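Local atomic coordinates of caspase-1 subunit p19/18 (Spodoptera frugiperda, PDB entry 1M72), a protein that is a cysteine endopeptidase of the caspase family that probably acts in the protease cascade executing apoptosis in the insect cell. Residues C[21-27]-C[259-265]; C[126-130]-C[143-147]; C[202-206]-C[235-239]; C[207-211]-C[227-232]. All coordinates share one frame; numbering follows the deposited sequence.

In the fold
Contact 1 closes the widest loop: the N-terminal arm, 21-27, meets 259-265, just beyond 254-257, the last strand of the sheet in this chain, so almost the whole caspase domain lies between its segments. Nested within it, contact 2 joins helix 125-128 and the turn after it to the central strand 143-148. Contact 3 follows contact 2 in series, bringing the start of helix 203-215 against the loop after helix 221-235, and it encloses contact 4, where those two helices pack. Contact 2 lies on one face of the sheet; from the other face Phe146 reaches Phe204 and Leu208 of contacts 3 and 4. Leu144 meets Leu263 and Phe265 of contact 1. Contacts 1, 3 and 4 all touch the second subunit.

Contact 1: residues C[21-27]-C[259-265]; sequences NAPYYNM and LTRLLVF. With EDO (1,2-ethanediol), chain H.
A single parallel beta bridge, Tyr24 with Leu262, ties the N-terminal arm of this caspase to the segment that follows 254-257, the last strand of the central sheet in this chain. Leu262 is gripped through both backbone polar atoms: its N donates to Pro23 O (2.9 Å) in an almost straight bond (175°), and its O accepts from Tyr25 N (3.0 Å). Alongside, Arg261 reaches back with its chain extended from CG to NE, and NH1 meets a lone pair of Ala22 O, in the carbonyl plane, at 2.8 Å. NH2 of the same guanidinium is held by Arg20 O.

Tyr25 is the deeply placed ring. CB of Arg261 sits over the centre of one face, 3.7 Å from the ring centroid and almost on the normal, a CH-pi contact, while Leu263 CB lies at the ring edge. An ethanediol, probably from the crystallisation liquor, also puts O1 at the edge, in the ring plane. With CG beside the backbone N (chi1 -75°), the ring passes Arg261 and brings OH to Thr260 N, which donates to it at 3.0 Å. Asp181 is hydrogen-bonded to both Tyr25 OH and Thr260 OG1, so the buried hydroxyl has several partners. At the interface with the second subunit, Pro23 and Leu262 both pack on Phe227 of that subunit.

The Tyr24 ring crosses Leu262 at a slant and has Val264 CG2 at its edge. Further along, Met27, folded at chi2 and chi3, lays SD 3.5 Å from Leu263 CD1 and its methyl CE 3.4 Å from Phe265 CD1.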
# COMPACT_ATOMS: atom_id res chain seq x y z
N ASN C 21 19.74 -7.32 -9.70
CA ASN C 21 19.84 -6.34 -8.62
C ASN C 21 19.70 -4.87 -8.98
O ASN C 21 20.13 -4.01 -8.24
CB ASN C 21 21.17 -6.52 -7.90
CG ASN C 21 21.38 -7.94 -7.46
OD1 ASN C 21 20.55 -8.51 -6.75
ND2 ASN C 21 22.49 -8.54 -7.89
N ALA C 22 19.10 -4.58 -10.12
CA ALA C 22 18.95 -3.18 -10.50
C ALA C 22 18.04 -2.43 -9.51
O ALA C 22 17.05 -2.98 -9.03
CB ALA C 22 18.37 -3.08 -11.93
N PRO C 23 18.43 -1.21 -9.13
CA PRO C 23 17.60 -0.42 -8.21
C PRO C 23 16.39 0.13 -8.97
O PRO C 23 15.36 0.43 -8.38
CB PRO C 23 18.53 0.72 -7.75
CG PRO C 23 19.63 0.75 -8.79
CD PRO C 23 19.82 -0.71 -9.14
N TYR C 24 16.48 0.24 -10.29
CA TYR C 24 15.37 0.80 -11.08
C TYR C 24 14.77 -0.17 -12.07
O TYR C 24 15.48 -1.04 -12.54
CB TYR C 24 15.81 2.04 -11.87
CG TYR C 24 16.14 3.20 -11.00
CD1 TYR C 24 17.40 3.30 -10.37
CD2 TYR C 24 15.17 4.15 -10.72
CE1 TYR C 24 17.67 4.32 -9.47
CE2 TYR C 24 15.42 5.17 -9.81
CZ TYR C 24 16.67 5.26 -9.18
OH TYR C 24 16.86 6.25 -8.25
N TYR C 25 13.48 -0.04 -12.38
CA TYR C 25 12.88 -0.90 -13.42
C TYR C 25 13.44 -0.38 -14.73
O TYR C 25 13.77 0.80 -14.84
CB TYR C 25 11.37 -0.73 -13.50
CG TYR C 25 10.62 -1.38 -12.39
CD1 TYR C 25 10.54 -2.78 -12.32
CD2 TYR C 25 9.99 -0.61 -11.40
CE1 TYR C 25 9.87 -3.42 -11.29
CE2 TYR C 25 9.29 -1.24 -10.34
CZ TYR C 25 9.23 -2.64 -10.29
OH TYR C 25 8.62 -3.26 -9.25
N ASN C 26 13.52 -1.25 -15.74
CA ASN C 26 14.03 -0.84 -17.04
C ASN C 26 12.87 -0.21 -17.80
O ASN C 26 11.98 -0.90 -18.27
CB ASN C 26 14.60 -2.05 -17.81
CG ASN C 26 14.76 -1.80 -19.35
OD1 ASN C 26 14.60 -0.68 -19.83
ND2 ASN C 26 15.05 -2.87 -20.10
N MET C 27 12.88 1.10 -17.90
CA MET C 27 11.85 1.81 -18.63
C MET C 27 12.44 2.28 -19.95
O MET C 27 12.10 3.36 -20.42
CB MET C 27 11.38 3.04 -17.84
CG MET C 27 10.90 2.71 -16.47
SD MET C 27 9.52 1.54 -16.47
CE MET C 27 8.25 2.67 -17.03
N LEU C 259 5.96 -3.20 -5.43
CA LEU C 259 7.11 -2.86 -6.28
C LEU C 259 8.43 -3.30 -5.67
O LEU C 259 8.74 -3.02 -4.51
CB LEU C 259 7.15 -1.36 -6.57
CG LEU C 259 5.92 -0.85 -7.33
CD1 LEU C 259 6.18 0.58 -7.69
CD2 LEU C 259 5.60 -1.69 -8.63
N THR C 260 9.22 -4.02 -6.46
CA THR C 260 10.52 -4.51 -5.98
C THR C 260 11.69 -3.60 -6.45
O THR C 260 12.86 -3.81 -6.10
CB THR C 260 10.74 -5.94 -6.49
OG1 THR C 260 10.71 -5.92 -7.92
CG2 THR C 260 9.64 -6.88 -5.97
N ARG C 261 11.38 -2.60 -7.27
CA ARG C 261 12.39 -1.68 -7.74
C ARG C 261 11.72 -0.29 -7.80
O ARG C 261 10.50 -0.17 -7.65
CB ARG C 261 12.90 -2.08 -9.14
CG ARG C 261 13.34 -3.55 -9.26
CD ARG C 261 13.92 -3.79 -10.64
NE ARG C 261 14.12 -5.22 -10.88
CZ ARG C 261 15.02 -5.98 -10.25
NH1 ARG C 261 15.85 -5.45 -9.32
NH2 ARG C 261 15.05 -7.28 -10.49
N LEU C 262 12.53 0.75 -8.00
CA LEU C 262 12.02 2.09 -8.06
C LEU C 262 11.53 2.33 -9.47
O LEU C 262 12.08 1.79 -10.42
CB LEU C 262 13.10 3.11 -7.69
CG LEU C 262 13.61 3.20 -6.25
CD1 LEU C 262 14.84 4.07 -6.26
CD2 LEU C 262 12.58 3.83 -5.32
N LEU C 263 10.48 3.11 -9.59
CA LEU C 263 9.94 3.41 -10.90
C LEU C 263 10.03 4.89 -11.29
O LEU C 263 9.34 5.75 -10.73
CB LEU C 263 8.47 2.91 -11.00
CG LEU C 263 7.67 3.35 -12.25
CD1 LEU C 263 8.47 3.17 -13.53
CD2 LEU C 263 6.40 2.58 -12.29
N VAL C 264 10.91 5.19 -12.23
CA VAL C 264 11.08 6.54 -12.76
C VAL C 264 10.81 6.40 -14.25
O VAL C 264 11.48 5.64 -14.94
CB VAL C 264 12.49 7.05 -12.50
CG1 VAL C 264 12.81 8.20 -13.43
CG2 VAL C 264 12.59 7.49 -11.03
N PHE C 265 9.79 7.09 -14.76
CA PHE C 265 9.45 6.96 -16.17
C PHE C 265 10.53 7.35 -17.20
O PHE C 265 10.73 6.63 -18.19
CB PHE C 265 8.14 7.71 -16.48
CG PHE C 265 6.90 6.96 -16.03
CD1 PHE C 265 6.64 5.67 -16.51
CD2 PHE C 265 6.01 7.53 -15.11
CE1 PHE C 265 5.51 4.96 -16.07
CE2 PHE C 265 4.87 6.84 -14.67
CZ PHE C 265 4.61 5.55 -15.14
C1 EDO H . 11.82 -3.74 -16.26
O1 EDO H . 12.09 -4.15 -14.94
C2 EDO H . 10.83 -2.61 -16.26
O2 EDO H . 10.12 -2.66 -17.47
O HOH W 1 12.52 3.07 -13.60

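Contact 2: residues C[126-130]-C[143-147]; sequences LWYYF and KLFFI
Aromatic contacts dominate where Trp127 meets Phe145. CB of Trp127 lies over one face of the Phe145 ring, displaced toward the rim, 3.6 Å from CZ. The indole then turns its edge to that face in a T-shaped pair, the five-membered ring standing 5.8 Å from the Phe145 ring, centroid to centroid, with planes at 72°. A first torsion that sets CG between the backbone N and the carbonyl carbon (chi1 52°) lets the indole rise past Phe145 and bring CZ3 to Ile147 CD1, 3.8 Å away in the indole plane. Phe130 meets the Phe145 ring at its edge, CD2 near the ring plane and 4.0 Å from Phe145 CZ.

The setting is the alpha/beta sandwich of the caspase fold: Lys143, Phe145 and Ile147 point from strand 143-148 to the same face of the sheet, toward helix 125-128 and the turn after it. Phe145 and Phe130 also pack on strand 98-106, and Phe130 touches helix 80-92.

Polar contact is mediated by water. The bent Lys143 chain passes Phe130 O with CD at 3.3 Å; NZ, held mainly by Lys141 O and Leu138 O, donates to water 2, which donates in turn to Phe130 O at 3.1 Å.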
# COMPACT_ATOMS: atom_id res chain seq x y z
N LEU C 126 -9.30 -6.71 -11.67
CA LEU C 126 -8.50 -5.87 -12.57
C LEU C 126 -7.02 -6.33 -12.75
O LEU C 126 -6.49 -6.27 -13.85
CB LEU C 126 -8.55 -4.39 -12.11
CG LEU C 126 -9.97 -3.84 -12.14
CD1 LEU C 126 -10.06 -2.67 -11.17
CD2 LEU C 126 -10.43 -3.50 -13.64
N TRP C 127 -6.41 -6.80 -11.67
CA TRP C 127 -5.03 -7.24 -11.68
C TRP C 127 -4.81 -8.77 -11.66
O TRP C 127 -3.68 -9.25 -11.92
CB TRP C 127 -4.29 -6.56 -10.51
CG TRP C 127 -4.93 -6.68 -9.15
CD1 TRP C 127 -4.81 -7.73 -8.26
CD2 TRP C 127 -5.72 -5.68 -8.47
NE1 TRP C 127 -5.46 -7.44 -7.09
CE2 TRP C 127 -6.03 -6.19 -7.19
CE3 TRP C 127 -6.19 -4.40 -8.82
CZ2 TRP C 127 -6.81 -5.47 -6.25
CZ3 TRP C 127 -6.96 -3.68 -7.89
CH2 TRP C 127 -7.26 -4.22 -6.61
N TYR C 128 -5.89 -9.53 -11.42
CA TYR C 128 -5.81 -10.98 -11.36
C TYR C 128 -5.07 -11.61 -12.54
O TYR C 128 -4.18 -12.46 -12.34
CB TYR C 128 -7.23 -11.57 -11.28
CG TYR C 128 -7.29 -13.08 -11.41
CD1 TYR C 128 -6.92 -13.92 -10.34
CD2 TYR C 128 -7.70 -13.67 -12.62
CE1 TYR C 128 -6.95 -15.34 -10.49
CE2 TYR C 128 -7.75 -15.06 -12.77
CZ TYR C 128 -7.37 -15.88 -11.71
OH TYR C 128 -7.43 -17.22 -11.90
N TYR C 129 -5.45 -11.23 -13.76
CA TYR C 129 -4.84 -11.77 -14.99
C TYR C 129 -3.44 -11.27 -15.34
O TYR C 129 -2.88 -11.67 -16.37
CB TYR C 129 -5.73 -11.48 -16.21
CG TYR C 129 -7.15 -11.99 -16.08
CD1 TYR C 129 -8.17 -11.15 -15.60
CD2 TYR C 129 -7.48 -13.31 -16.43
CE1 TYR C 129 -9.47 -11.61 -15.47
CE2 TYR C 129 -8.78 -13.78 -16.29
CZ TYR C 129 -9.77 -12.93 -15.81
OH TYR C 129 -11.06 -13.36 -15.64
N PHE C 130 -2.86 -10.41 -14.52
CA PHE C 130 -1.55 -9.91 -14.85
C PHE C 130 -0.43 -10.43 -13.98
O PHE C 130 0.69 -9.93 -14.04
CB PHE C 130 -1.58 -8.40 -14.88
CG PHE C 130 -2.53 -7.85 -15.91
CD1 PHE C 130 -2.20 -7.88 -17.27
CD2 PHE C 130 -3.79 -7.34 -15.52
CE1 PHE C 130 -3.12 -7.39 -18.24
CE2 PHE C 130 -4.72 -6.85 -16.47
CZ PHE C 130 -4.40 -6.87 -17.83
N LYS C 143 3.27 -3.07 -13.03
CA LYS C 143 1.86 -3.15 -13.43
C LYS C 143 1.11 -2.20 -12.48
O LYS C 143 0.97 -2.46 -11.28
CB LYS C 143 1.39 -4.62 -13.33
CG LYS C 143 2.22 -5.52 -14.27
CD LYS C 143 2.12 -6.99 -13.94
CE LYS C 143 3.14 -7.40 -12.89
NZ LYS C 143 4.49 -7.68 -13.51
N LEU C 144 0.65 -1.09 -13.04
CA LEU C 144 -0.03 -0.02 -12.31
C LEU C 144 -1.57 0.03 -12.39
O LEU C 144 -2.18 -0.08 -13.46
CB LEU C 144 0.55 1.33 -12.75
CG LEU C 144 2.06 1.30 -13.07
CD1 LEU C 144 2.52 2.63 -13.65
CD2 LEU C 144 2.87 0.99 -11.82
N PHE C 145 -2.18 0.24 -11.23
CA PHE C 145 -3.62 0.30 -11.15
C PHE C 145 -4.08 1.52 -10.38
O PHE C 145 -3.65 1.73 -9.24
CB PHE C 145 -4.17 -0.99 -10.52
CG PHE C 145 -3.84 -2.21 -11.33
CD1 PHE C 145 -2.57 -2.80 -11.26
CD2 PHE C 145 -4.75 -2.70 -12.27
CE1 PHE C 145 -2.19 -3.83 -12.11
CE2 PHE C 145 -4.39 -3.73 -13.13
CZ PHE C 145 -3.11 -4.30 -13.06
N PHE C 146 -4.96 2.31 -10.99
CA PHE C 146 -5.47 3.49 -10.32
C PHE C 146 -6.97 3.40 -10.24
O PHE C 146 -7.65 3.22 -11.25
CB PHE C 146 -5.03 4.75 -11.05
CG PHE C 146 -3.57 4.96 -11.01
CD1 PHE C 146 -2.73 4.35 -11.96
CD2 PHE C 146 -3.00 5.72 -10.00
CE1 PHE C 146 -1.35 4.51 -11.90
CE2 PHE C 146 -1.61 5.90 -9.92
CZ PHE C 146 -0.77 5.28 -10.88
N ILE C 147 -7.48 3.55 -9.03
CA ILE C 147 -8.91 3.43 -8.85
C ILE C 147 -9.58 4.61 -8.20
O ILE C 147 -9.30 4.95 -7.03
CB ILE C 147 -9.23 2.16 -8.04
CG1 ILE C 147 -8.68 0.94 -8.78
CG2 ILE C 147 -10.75 2.02 -7.82
CD1 ILE C 147 -8.45 -0.16 -7.91
O HOH W 2 3.54 -10.16 -15.19

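Contact 3: residues C[202-206]-C[235-239]; sequences SWFMQ and DFESN
Trp203, at the first turn of helix 203-215, and Phe236, in the loop after helix 221-235, stack beside the substrate cleft of this caspase. The two side chains run antiparallel over each other in an offset stack: the five-membered ring of Trp203 and the Phe236 ring lie 4.2 Å apart between centroids, with planes at 24°. Each CB covers its partner's face. Phe236 CB stands 3.4 Å from the centroid of the six-membered ring of Trp203, and Trp203 CB stands 3.9 Å from that of Phe236. The closest ring atoms are Trp203 CD1 and Phe236 CD1, at 3.2 Å. With chi2 near 0°, Trp203 CD1 is eclipsed with CA, and the far end of the indole points along the loop, where CH2 comes 3.2 Å from Ser238 N, at the ring edge.

Gln206, one helical turn on, brings its amide to the edge of the Phe236 ring, OE1 3.6 Å from CE1, the two planes nearly perpendicular; NE2 is held by Gly201 O.

Further out, Trp195 stacks on Trp203. Ser238 OG is bonded to Gln249 N and Met246 O, which fixes the loop, and Asn239 N donates to an acidic side chain of the bound peptide, consistent with the S4 subsite of related executioner caspases. Glu237 forms a salt bridge with Arg175 of the second subunit. The helix that carries Trp203 begins with an N-cap: Ser202 OG accepts from Met205 N at 3.0 Å.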
# COMPACT_ATOMS: atom_id res chain seq x y z
N SER C 202 -12.47 14.26 -10.03
CA SER C 202 -12.19 13.78 -8.68
C SER C 202 -10.95 14.40 -8.03
O SER C 202 -10.01 14.83 -8.70
CB SER C 202 -12.05 12.24 -8.66
OG SER C 202 -10.85 11.81 -9.25
N TRP C 203 -10.96 14.45 -6.70
CA TRP C 203 -9.83 15.01 -5.97
C TRP C 203 -8.59 14.21 -6.35
O TRP C 203 -7.58 14.78 -6.76
CB TRP C 203 -10.05 14.94 -4.45
CG TRP C 203 -11.19 15.81 -3.95
CD1 TRP C 203 -12.01 16.61 -4.68
CD2 TRP C 203 -11.62 15.94 -2.58
NE1 TRP C 203 -12.92 17.24 -3.86
CE2 TRP C 203 -12.71 16.85 -2.57
CE3 TRP C 203 -11.19 15.39 -1.36
CZ2 TRP C 203 -13.37 17.22 -1.38
CZ3 TRP C 203 -11.85 15.75 -0.18
CH2 TRP C 203 -12.93 16.66 -0.20
N PHE C 204 -8.68 12.89 -6.23
CA PHE C 204 -7.57 12.00 -6.54
C PHE C 204 -7.01 12.23 -7.96
O PHE C 204 -5.81 12.45 -8.12
CB PHE C 204 -8.03 10.53 -6.36
CG PHE C 204 -6.94 9.51 -6.61
CD1 PHE C 204 -5.71 9.61 -5.96
CD2 PHE C 204 -7.18 8.42 -7.45
CE1 PHE C 204 -4.72 8.62 -6.15
CE2 PHE C 204 -6.20 7.43 -7.65
CZ PHE C 204 -4.97 7.53 -7.00
N MET C 205 -7.87 12.19 -8.97
CA MET C 205 -7.44 12.40 -10.34
C MET C 205 -6.92 13.84 -10.59
O MET C 205 -5.99 14.02 -11.38
CB MET C 205 -8.55 12.04 -11.31
CG MET C 205 -8.76 10.56 -11.42
SD MET C 205 -7.34 9.67 -12.20
CE MET C 205 -7.52 8.10 -11.52
N GLN C 206 -7.48 14.84 -9.92
CA GLN C 206 -6.95 16.21 -10.11
C GLN C 206 -5.51 16.25 -9.59
O GLN C 206 -4.60 16.81 -10.23
CB GLN C 206 -7.74 17.24 -9.30
CG GLN C 206 -9.11 17.58 -9.81
CD GLN C 206 -9.81 18.58 -8.89
OE1 GLN C 206 -9.32 19.69 -8.70
NE2 GLN C 206 -10.95 18.18 -8.31
N ASP C 235 -5.17 20.16 0.16
CA ASP C 235 -5.88 21.13 -0.67
C ASP C 235 -7.35 20.87 -0.98
O ASP C 235 -7.96 21.60 -1.77
CB ASP C 235 -5.12 21.29 -1.98
CG ASP C 235 -3.64 21.58 -1.76
OD1 ASP C 235 -3.25 22.14 -0.70
OD2 ASP C 235 -2.85 21.26 -2.68
N PHE C 236 -7.93 19.83 -0.40
CA PHE C 236 -9.31 19.55 -0.66
C PHE C 236 -10.04 19.38 0.63
O PHE C 236 -9.50 18.86 1.61
CB PHE C 236 -9.48 18.28 -1.49
CG PHE C 236 -8.94 18.39 -2.89
CD1 PHE C 236 -9.76 18.83 -3.93
CD2 PHE C 236 -7.63 18.08 -3.16
CE1 PHE C 236 -9.27 18.95 -5.22
CE2 PHE C 236 -7.12 18.19 -4.45
CZ PHE C 236 -7.94 18.62 -5.49
N GLU C 237 -11.27 19.85 0.61
CA GLU C 237 -12.18 19.73 1.71
C GLU C 237 -13.57 19.85 1.08
O GLU C 237 -13.82 20.72 0.22
CB GLU C 237 -11.94 20.80 2.74
CG GLU C 237 -12.77 20.55 3.97
CD GLU C 237 -12.60 21.66 4.96
OE1 GLU C 237 -11.99 21.45 6.03
OE2 GLU C 237 -13.06 22.77 4.62
N SER C 238 -14.47 18.97 1.48
CA SER C 238 -15.79 18.98 0.88
C SER C 238 -16.59 20.21 1.27
O SER C 238 -16.42 20.80 2.36
CB SER C 238 -16.58 17.71 1.25
OG SER C 238 -17.01 17.75 2.62
N ASN C 239 -17.46 20.60 0.36
CA ASN C 239 -18.36 21.70 0.61
C ASN C 239 -19.72 21.21 0.16
O ASN C 239 -19.97 21.02 -1.04
CB ASN C 239 -17.97 22.97 -0.18
CG ASN C 239 -19.02 24.09 -0.05
OD1 ASN C 239 -19.69 24.43 -1.03
ND2 ASN C 239 -19.18 24.64 1.14

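Contact 4: residues C[207-211]-C[227-232]; sequences ALCEE and FVCQKV
Lys231 reaches across to two carboxylates from one face of its helix. Its CG is anti to the backbone N (chi1 -167°), but the chain then bends at chi2, chi3 and chi4, curling so that NZ lies between Glu210 and Glu211. Both bonds are 3.2 Å long: NZ to Glu211 OE1, which is met on its anti side and 24° out of the carboxylate plane, and NZ to Glu210 OE1, a weak bond. The Glu210 chain is extended and lies nearly perpendicular to the lysine, whereas Glu211 is bent at chi2. The shared ammonium would offset part of the repulsion between these neighbouring acids.

The helices concerned, 203-215 and 221-235, pack side by side over one face of the central sheet of the caspase fold. Their segments approach to 9.0 Å between axes, with N-to-C directions at 130°.

The rest of the contact is apolar. Ala207 CB points toward the partner helix, 3.7 Å from Val232 CG2 and close to Lys231 CG. Val228 splits its methyls over helix 203-215, CG1 near Leu208 N and CG2 3.7 Å from Glu211 CB, the Glu211 and Val228 side chains lying antiparallel. Leu208 CD1 approaches Val228 CG2 at a slant, 4.1 Å away.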
# COMPACT_ATOMS: atom_id res chain seq x y z
N ALA C 207 -5.31 15.68 -8.41
CA ALA C 207 -3.99 15.69 -7.82
C ALA C 207 -3.03 14.76 -8.59
O ALA C 207 -1.88 15.10 -8.81
CB ALA C 207 -4.08 15.30 -6.31
N LEU C 208 -3.50 13.60 -8.99
CA LEU C 208 -2.64 12.67 -9.72
C LEU C 208 -2.12 13.30 -11.04
O LEU C 208 -0.93 13.28 -11.30
CB LEU C 208 -3.42 11.38 -10.02
CG LEU C 208 -2.65 10.33 -10.86
CD1 LEU C 208 -1.38 9.89 -10.10
CD2 LEU C 208 -3.56 9.12 -11.20
N CYS C 209 -3.03 13.86 -11.84
CA CYS C 209 -2.69 14.48 -13.11
C CYS C 209 -1.76 15.68 -12.95
O CYS C 209 -0.81 15.85 -13.76
CB CYS C 209 -3.97 14.86 -13.86
SG CYS C 209 -4.85 13.38 -14.45
N GLU C 210 -2.00 16.49 -11.93
CA GLU C 210 -1.14 17.64 -11.66
C GLU C 210 0.29 17.20 -11.29
O GLU C 210 1.26 17.76 -11.79
CB GLU C 210 -1.72 18.52 -10.54
CG GLU C 210 -0.86 19.76 -10.22
CD GLU C 210 -1.57 20.80 -9.31
OE1 GLU C 210 -1.94 20.46 -8.15
OE2 GLU C 210 -1.75 21.97 -9.74
N GLU C 211 0.43 16.18 -10.44
CA GLU C 211 1.77 15.74 -10.04
C GLU C 211 2.51 15.07 -11.21
O GLU C 211 3.73 15.21 -11.35
CB GLU C 211 1.66 14.77 -8.87
CG GLU C 211 2.83 14.81 -7.93
CD GLU C 211 3.16 16.23 -7.46
OE1 GLU C 211 2.29 16.89 -6.83
OE2 GLU C 211 4.29 16.68 -7.72
N PHE C 227 3.32 12.71 -2.75
CA PHE C 227 2.88 14.07 -2.90
C PHE C 227 1.46 14.16 -3.46
O PHE C 227 0.75 15.14 -3.24
CB PHE C 227 3.90 14.86 -3.74
CG PHE C 227 5.25 15.01 -3.04
CD1 PHE C 227 6.45 14.76 -3.73
CD2 PHE C 227 5.30 15.26 -1.65
CE1 PHE C 227 7.65 14.73 -3.05
CE2 PHE C 227 6.52 15.24 -0.94
CZ PHE C 227 7.69 14.96 -1.64
N VAL C 228 1.02 13.13 -4.18
CA VAL C 228 -0.35 13.14 -4.64
C VAL C 228 -1.24 13.06 -3.34
O VAL C 228 -2.27 13.73 -3.25
CB VAL C 228 -0.65 11.93 -5.59
CG1 VAL C 228 -2.17 11.83 -5.86
CG2 VAL C 228 0.06 12.09 -6.95
N CYS C 229 -0.81 12.26 -2.35
CA CYS C 229 -1.56 12.09 -1.09
C CYS C 229 -1.62 13.39 -0.29
O CYS C 229 -2.63 13.75 0.33
CB CYS C 229 -0.95 10.97 -0.23
SG CYS C 229 -1.23 9.29 -0.87
N GLN C 230 -0.50 14.10 -0.32
CA GLN C 230 -0.39 15.37 0.36
C GLN C 230 -1.36 16.36 -0.25
O GLN C 230 -2.12 17.04 0.44
CB GLN C 230 1.04 15.90 0.27
CG GLN C 230 1.26 17.10 1.14
CD GLN C 230 2.67 17.65 1.09
OE1 GLN C 230 3.67 16.98 1.49
NE2 GLN C 230 2.77 18.90 0.63
N LYS C 231 -1.35 16.44 -1.56
CA LYS C 231 -2.23 17.35 -2.23
C LYS C 231 -3.69 17.03 -1.85
O LYS C 231 -4.44 17.93 -1.40
CB LYS C 231 -1.98 17.24 -3.73
CG LYS C 231 -2.59 18.32 -4.57
CD LYS C 231 -1.56 19.42 -4.91
CE LYS C 231 -0.31 18.82 -5.61
NZ LYS C 231 -0.70 17.89 -6.70
N VAL C 232 -4.11 15.77 -2.04
CA VAL C 232 -5.48 15.35 -1.72
C VAL C 232 -5.80 15.63 -0.24
O VAL C 232 -6.88 16.09 0.10
CB VAL C 232 -5.72 13.80 -1.97
CG1 VAL C 232 -7.09 13.37 -1.39
CG2 VAL C 232 -5.65 13.47 -3.50